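Local coordinates for amidohydrolase 3 domain-containing protein (Pyrococcus furiosus, PDB 3ICJ) that binds two zinc ions in an amidohydrolase fold and probably hydrolyses carbon-nitrogen bonds other than peptide bonds, its substrate being unknown, at residues A[102-107]-A[237-242]; A[264-269]-A[289-294]. All coordinates share one frame; numbering follows the deposited sequence.

Overall arrangement
Strands 92-102, 236-244, 264-269 and 290-294 are consecutive parallel neighbours in the barrel sheet of the amidohydrolase fold. Interaction 1 (102-107 with 237-242) joins the first two where strand 92-102 gives way to helix 104-112 beside the zinc site; interaction 2 (264-269 with 289-294) joins the last two, and the centres of the contacts lie about 10 Å apart. Between them strands 236-244 and 264-269 pair directly: Phe241 N lies 2.9 Å from Phe266 O and Phe241 O 2.8 Å from Tyr268 N, both probable hydrogen bonds. His103 binds zinc within interaction 1, whereas the side chain of Tyr268 in interaction 2 stays about 10 Å from a zinc ion.

Interaction 1. Residues A[102-107]-A[237-242]; sequences LHLDEL and HSVGFM. With ZN (zinc ion), chain B.
Leu102 pairs with Phe241 in a parallel bridge of the amidohydrolase barrel, just where strand 92-102 ends and helix 104-112 begins. Both backbone groups of Leu102 are used: its N donates to Gly240 O at 2.9 Å, and its O accepts from Met242 N at 3.0 Å. The same Leu102 O also receives a CA-H...O contact from Phe241, set between the two residues whose backbones make the conventional bonds. His103, next in line, is the N-cap residue of the helix, and its O takes the amide of Leu107 in the first helical turn. Its imidazole is divided between two tasks. NE2 binds a zinc ion at 2.3 Å, which leaves ND1 as the N-H that turns to Met242 O; at 3.1 Å and an angle of 120° this bond is weak, a bent second-shell tie from strand 236-244 to a metal ligand. His101, Asp434 and the carboxylated Lys296 complete that zinc site. Away from the metal, the Phe241 ring extends under the start of the helix, with CG anti to its backbone N (chi1 -178°). Leu104 CB sits over the centre of one face as a CH-pi contact, 3.9 Å from the centroid, while the Asp105 carboxylate comes to the ring's edge with its plane turned 77° to the ring. Asp105 OD1 accepts from Glu106 N at 2.9 Å, the amide arriving from above the carboxylate plane, so the buried acid has a backbone donor as well as an aromatic neighbour. Val239 closes the apolar side: Leu102 crosses it at about a right angle, and Leu104 meets it tip to tip, CD1 of Leu104 lying 4.0 Å from CG2 of Val239.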
loop_
_atom_site.group_PDB
_atom_site.type_symbol
_atom_site.label_atom_id
_atom_site.label_comp_id
_atom_site.label_asym_id
_atom_site.label_seq_id
_atom_site.Cartn_x
_atom_site.Cartn_y
_atom_site.Cartn_z
ATOM N N LEU A 102 0.960 1.345 0.555
ATOM C CA LEU A 102 1.044 0.604 -0.686
ATOM C C LEU A 102 2.463 0.583 -1.258
ATOM O O LEU A 102 3.374 1.251 -0.746
ATOM C CB LEU A 102 0.007 1.098 -1.721
ATOM C CG LEU A 102 -0.163 2.585 -2.025
ATOM C CD1 LEU A 102 1.103 3.130 -2.665
ATOM C CD2 LEU A 102 -1.350 2.769 -2.966
ATOM N N HIS A 103 2.632 -0.150 -2.350
ATOM C CA HIS A 103 3.942 -0.287 -2.975
ATOM C C HIS A 103 3.843 0.223 -4.390
ATOM O O HIS A 103 3.419 -0.504 -5.290
ATOM C CB HIS A 103 4.400 -1.737 -2.923
ATOM C CG HIS A 103 4.404 -2.303 -1.537
ATOM N ND1 HIS A 103 5.510 -2.246 -0.716
ATOM C CD2 HIS A 103 3.428 -2.906 -0.816
ATOM C CE1 HIS A 103 5.220 -2.800 0.448
ATOM N NE2 HIS A 103 3.962 -3.203 0.416
ATOM N N LEU A 104 4.218 1.493 -4.577
ATOM C CA LEU A 104 4.074 2.178 -5.870
ATOM C C LEU A 104 4.879 1.503 -6.975
ATOM O O LEU A 104 4.408 1.411 -8.106
ATOM C CB LEU A 104 4.518 3.660 -5.782
ATOM C CG LEU A 104 3.647 4.676 -5.077
ATOM C CD1 LEU A 104 4.267 6.063 -5.174
ATOM C CD2 LEU A 104 2.263 4.672 -5.695
ATOM N N ASP A 105 6.100 1.058 -6.664
ATOM C CA ASP A 105 6.919 0.358 -7.672
ATOM C C ASP A 105 6.271 -0.966 -8.125
ATOM O O ASP A 105 6.126 -1.233 -9.331
ATOM C CB ASP A 105 8.385 0.153 -7.202
ATOM C CG ASP A 105 8.509 -0.404 -5.757
ATOM O OD1 ASP A 105 7.495 -0.652 -5.047
ATOM O OD2 ASP A 105 9.667 -0.573 -5.317
ATOM N N GLU A 106 5.877 -1.780 -7.152
ATOM C CA GLU A 106 5.201 -3.054 -7.418
ATOM C C GLU A 106 3.844 -2.871 -8.094
ATOM O O GLU A 106 3.493 -3.649 -8.978
ATOM C CB GLU A 106 5.038 -3.858 -6.128
ATOM C CG GLU A 106 6.327 -4.462 -5.590
ATOM C CD GLU A 106 6.086 -5.348 -4.373
ATOM O OE1 GLU A 106 6.572 -5.009 -3.270
ATOM O OE2 GLU A 106 5.398 -6.386 -4.518
ATOM N N LEU A 107 3.078 -1.850 -7.691
ATOM C CA LEU A 107 1.820 -1.537 -8.380
ATOM C C LEU A 107 2.095 -1.212 -9.849
ATOM O O LEU A 107 1.414 -1.721 -10.726
ATOM C CB LEU A 107 1.036 -0.389 -7.717
ATOM C CG LEU A 107 -0.207 0.154 -8.467
ATOM C CD1 LEU A 107 -1.268 -0.934 -8.807
ATOM C CD2 LEU A 107 -0.863 1.320 -7.693
ATOM N N HIS A 237 -4.713 10.911 -3.799
ATOM C CA HIS A 237 -3.719 11.975 -4.018
ATOM C C HIS A 237 -2.514 11.904 -3.083
ATOM O O HIS A 237 -1.598 12.708 -3.222
ATOM C CB HIS A 237 -4.355 13.360 -3.860
ATOM C CG HIS A 237 -5.344 13.721 -4.925
ATOM N ND1 HIS A 237 -5.717 15.026 -5.162
ATOM C CD2 HIS A 237 -6.082 12.960 -5.770
ATOM C CE1 HIS A 237 -6.616 15.058 -6.132
ATOM N NE2 HIS A 237 -6.866 13.815 -6.507
ATOM N N SER A 238 -2.545 10.997 -2.102
ATOM C CA SER A 238 -1.442 10.840 -1.134
ATOM C C SER A 238 -1.297 9.372 -0.765
ATOM O O SER A 238 -2.303 8.654 -0.682
ATOM C CB SER A 238 -1.675 11.674 0.150
ATOM O OG SER A 238 -2.231 12.956 -0.111
ATOM N N VAL A 239 -0.058 8.918 -0.564
ATOM C CA VAL A 239 0.225 7.514 -0.282
ATOM C C VAL A 239 1.316 7.366 0.768
ATOM O O VAL A 239 2.232 8.193 0.853
ATOM C CB VAL A 239 0.633 6.676 -1.545
ATOM C CG1 VAL A 239 -0.526 6.565 -2.535
ATOM C CG2 VAL A 239 1.861 7.259 -2.239
ATOM N N GLY A 240 1.199 6.336 1.594
ATOM C CA GLY A 240 2.349 5.885 2.361
ATOM C C GLY A 240 2.994 4.844 1.485
ATOM O O GLY A 240 2.390 3.794 1.211
ATOM N N PHE A 241 4.190 5.142 0.984
ATOM C CA PHE A 241 4.924 4.205 0.125
ATOM C C PHE A 241 5.875 3.381 1.008
ATOM O O PHE A 241 6.882 3.906 1.517
ATOM C CB PHE A 241 5.637 5.023 -0.968
ATOM C CG PHE A 241 6.433 4.218 -1.996
ATOM C CD1 PHE A 241 6.448 2.812 -2.024
ATOM C CD2 PHE A 241 7.137 4.903 -2.972
ATOM C CE1 PHE A 241 7.190 2.115 -2.988
ATOM C CE2 PHE A 241 7.888 4.228 -3.957
ATOM C CZ PHE A 241 7.901 2.819 -3.971
ATOM N N MET A 242 5.555 2.091 1.188
ATOM C CA MET A 242 6.283 1.219 2.125
ATOM C C MET A 242 7.380 0.464 1.400
ATOM O O MET A 242 7.242 0.198 0.222
ATOM C CB MET A 242 5.356 0.170 2.762
ATOM C CG MET A 242 4.279 0.690 3.713
ATOM S SD MET A 242 4.807 1.598 5.178
ATOM C CE MET A 242 4.141 3.112 4.526
HETATM ZN ZN ZN B . 2.877 -4.101 2.245
#

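Interaction 2. Residues A[264-269]-A[289-294]; sequences NVFAYL and RLRIWG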
loop_
_atom_site.group_PDB
_atom_site.type_symbol
_atom_site.label_atom_id
_atom_site.label_comp_id
_atom_site.label_asym_id
_atom_site.label_seq_id
_atom_site.Cartn_x
_atom_site.Cartn_y
_atom_site.Cartn_z
ATOM N N ASN A 264 1.257 13.232 -3.218
ATOM C CA ASN A 264 2.058 13.260 -1.995
ATOM C C ASN A 264 2.555 11.878 -1.633
ATOM O O ASN A 264 1.766 10.972 -1.475
ATOM C CB ASN A 264 1.246 13.839 -0.852
ATOM C CG ASN A 264 0.702 15.192 -1.187
ATOM O OD1 ASN A 264 1.467 16.114 -1.516
ATOM N ND2 ASN A 264 -0.629 15.334 -1.137
ATOM N N VAL A 265 3.871 11.713 -1.560
ATOM C CA VAL A 265 4.476 10.386 -1.411
ATOM C C VAL A 265 5.253 10.412 -0.107
ATOM O O VAL A 265 6.225 11.149 0.028
ATOM C CB VAL A 265 5.428 10.039 -2.579
ATOM C CG1 VAL A 265 6.156 8.698 -2.315
ATOM C CG2 VAL A 265 4.693 10.005 -3.922
ATOM N N PHE A 266 4.778 9.655 0.874
ATOM C CA PHE A 266 5.462 9.579 2.158
ATOM C C PHE A 266 6.252 8.269 2.173
ATOM O O PHE A 266 5.682 7.195 2.331
ATOM C CB PHE A 266 4.475 9.683 3.330
ATOM C CG PHE A 266 3.759 11.006 3.401
ATOM C CD1 PHE A 266 4.224 12.029 4.242
ATOM C CD2 PHE A 266 2.624 11.231 2.631
ATOM C CE1 PHE A 266 3.564 13.271 4.307
ATOM C CE2 PHE A 266 1.967 12.474 2.660
ATOM C CZ PHE A 266 2.424 13.494 3.505
ATOM N N ALA A 267 7.562 8.372 1.971
ATOM C CA ALA A 267 8.395 7.200 1.707
ATOM C C ALA A 267 8.876 6.567 3.002
ATOM O O ALA A 267 9.441 7.254 3.856
ATOM C CB ALA A 267 9.591 7.594 0.807
ATOM N N TYR A 268 8.603 5.277 3.168
ATOM C CA TYR A 268 9.095 4.526 4.330
ATOM C C TYR A 268 10.148 3.569 3.789
ATOM O O TYR A 268 9.824 2.585 3.121
ATOM C CB TYR A 268 7.967 3.767 5.042
ATOM C CG TYR A 268 7.142 4.646 5.971
ATOM C CD1 TYR A 268 6.322 5.654 5.463
ATOM C CD2 TYR A 268 7.195 4.476 7.347
ATOM C CE1 TYR A 268 5.557 6.464 6.297
ATOM C CE2 TYR A 268 6.441 5.295 8.214
ATOM C CZ TYR A 268 5.624 6.286 7.672
ATOM O OH TYR A 268 4.891 7.096 8.490
ATOM N N LEU A 269 11.405 3.886 4.082
ATOM C CA LEU A 269 12.562 3.256 3.429
ATOM C C LEU A 269 12.875 1.888 4.005
ATOM O O LEU A 269 12.607 1.640 5.178
ATOM C CB LEU A 269 13.807 4.150 3.591
ATOM C CG LEU A 269 13.772 5.635 3.192
ATOM C CD1 LEU A 269 15.172 6.254 3.149
ATOM C CD2 LEU A 269 13.108 5.799 1.877
ATOM N N ARG A 289 6.496 17.261 -3.165
ATOM C CA ARG A 289 5.685 16.033 -3.186
ATOM C C ARG A 289 6.287 14.855 -2.398
ATOM O O ARG A 289 5.564 14.175 -1.668
ATOM C CB ARG A 289 5.396 15.600 -4.614
ATOM C CG ARG A 289 4.477 16.586 -5.394
ATOM C CD ARG A 289 3.119 16.714 -4.670
ATOM N NE ARG A 289 2.127 17.326 -5.536
ATOM C CZ ARG A 289 0.817 17.361 -5.311
ATOM N NH1 ARG A 289 0.298 16.838 -4.205
ATOM N NH2 ARG A 289 0.025 17.934 -6.215
ATOM N N LEU A 290 7.600 14.633 -2.549
ATOM C CA LEU A 290 8.305 13.536 -1.879
ATOM C C LEU A 290 8.637 13.918 -0.454
ATOM O O LEU A 290 9.200 14.996 -0.209
ATOM C CB LEU A 290 9.600 13.169 -2.631
ATOM C CG LEU A 290 10.548 12.139 -1.994
ATOM C CD1 LEU A 290 9.906 10.731 -1.909
ATOM C CD2 LEU A 290 11.891 12.069 -2.745
ATOM N N ARG A 291 8.265 13.043 0.474
ATOM C CA ARG A 291 8.688 13.140 1.858
ATOM C C ARG A 291 9.535 11.906 2.205
ATOM O O ARG A 291 9.111 10.772 1.962
ATOM C CB ARG A 291 7.489 13.166 2.796
ATOM C CG ARG A 291 6.747 14.489 2.917
ATOM C CD ARG A 291 5.811 14.744 1.757
ATOM N NE ARG A 291 4.742 15.682 2.119
ATOM C CZ ARG A 291 3.827 16.135 1.272
ATOM N NH1 ARG A 291 2.869 16.960 1.692
ATOM N NH2 ARG A 291 3.864 15.763 0.003
ATOM N N ILE A 292 10.722 12.140 2.760
ATOM C CA ILE A 292 11.538 11.074 3.356
ATOM C C ILE A 292 11.007 10.989 4.783
ATOM O O ILE A 292 11.223 11.916 5.557
ATOM C CB ILE A 292 13.062 11.420 3.358
ATOM C CG1 ILE A 292 13.545 11.875 1.970
ATOM C CG2 ILE A 292 13.909 10.226 3.839
ATOM C CD1 ILE A 292 13.389 10.827 0.863
ATOM N N TRP A 293 10.274 9.927 5.114
ATOM C CA TRP A 293 9.404 9.971 6.319
ATOM C C TRP A 293 9.676 8.909 7.365
ATOM O O TRP A 293 9.458 9.134 8.564
ATOM C CB TRP A 293 7.948 9.849 5.886
ATOM C CG TRP A 293 6.986 10.800 6.547
ATOM C CD1 TRP A 293 5.806 10.471 7.158
ATOM C CD2 TRP A 293 7.099 12.229 6.631
ATOM N NE1 TRP A 293 5.186 11.605 7.625
ATOM C CE2 TRP A 293 5.950 12.698 7.307
ATOM C CE3 TRP A 293 8.062 13.162 6.199
ATOM C CZ2 TRP A 293 5.723 14.062 7.548
ATOM C CZ3 TRP A 293 7.836 14.525 6.450
ATOM C CH2 TRP A 293 6.672 14.954 7.106
ATOM N N GLY A 294 10.112 7.741 6.919
ATOM C CA GLY A 294 10.233 6.614 7.841
ATOM C C GLY A 294 11.012 5.415 7.365
ATOM O O GLY A 294 11.669 5.450 6.314
#
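The Phe266 ring meets two flat groups of strand 290-294: Arg291 over one face and Trp293 at its edge. Arg291 CD covers that face of the phenyl ring, offset toward its rim; the guanidinium follows, tilted 40° to the ring, with Phe266 CZ over one of its faces, offset toward the rim, and Arg289 O in plane at its edge. The bend in the arginine chain at chi2 (79°) lays its methylenes along the phenyl group. The edge of Phe266 at CD1 points into a face of the Trp293 indole, an edge-to-face pair with centroids 4.8 Å apart, and Arg291 CG also lies over that face. Further along, Gly294 CA sits over a face of the Tyr268 ring as a CH-pi contact; Tyr268 OH, near the indole edge, hydrogen-bonds to Asp344, and Trp293 NE1 to Thr478 O.

The parallel register slips by one residue at a beta bulge, where Ala267 O accepts from both Trp293 N (3.1 Å) and Gly294 N (3.2 Å); beyond it Leu269 N donates to Gly294 O. At the other end Asn264 OD1 is gripped from opposite faces of its amide by Arg289 NH1 at 3.0 Å and Arg291 NH2 at 2.9 Å. Arg291 NH2 also donates to Arg289 O, which accepts Val265 N from its other face. Two cationic donors on one amide oxygen would be expected to polarise it, though Glu493, salt-bridged to Arg289 NH1 and also accepting from Asn264 ND2, probably offsets part of the charge; the bonds to Asn264 OD1 and Arg289 O together fix the guanidinium of Arg291 beside the phenyl ring.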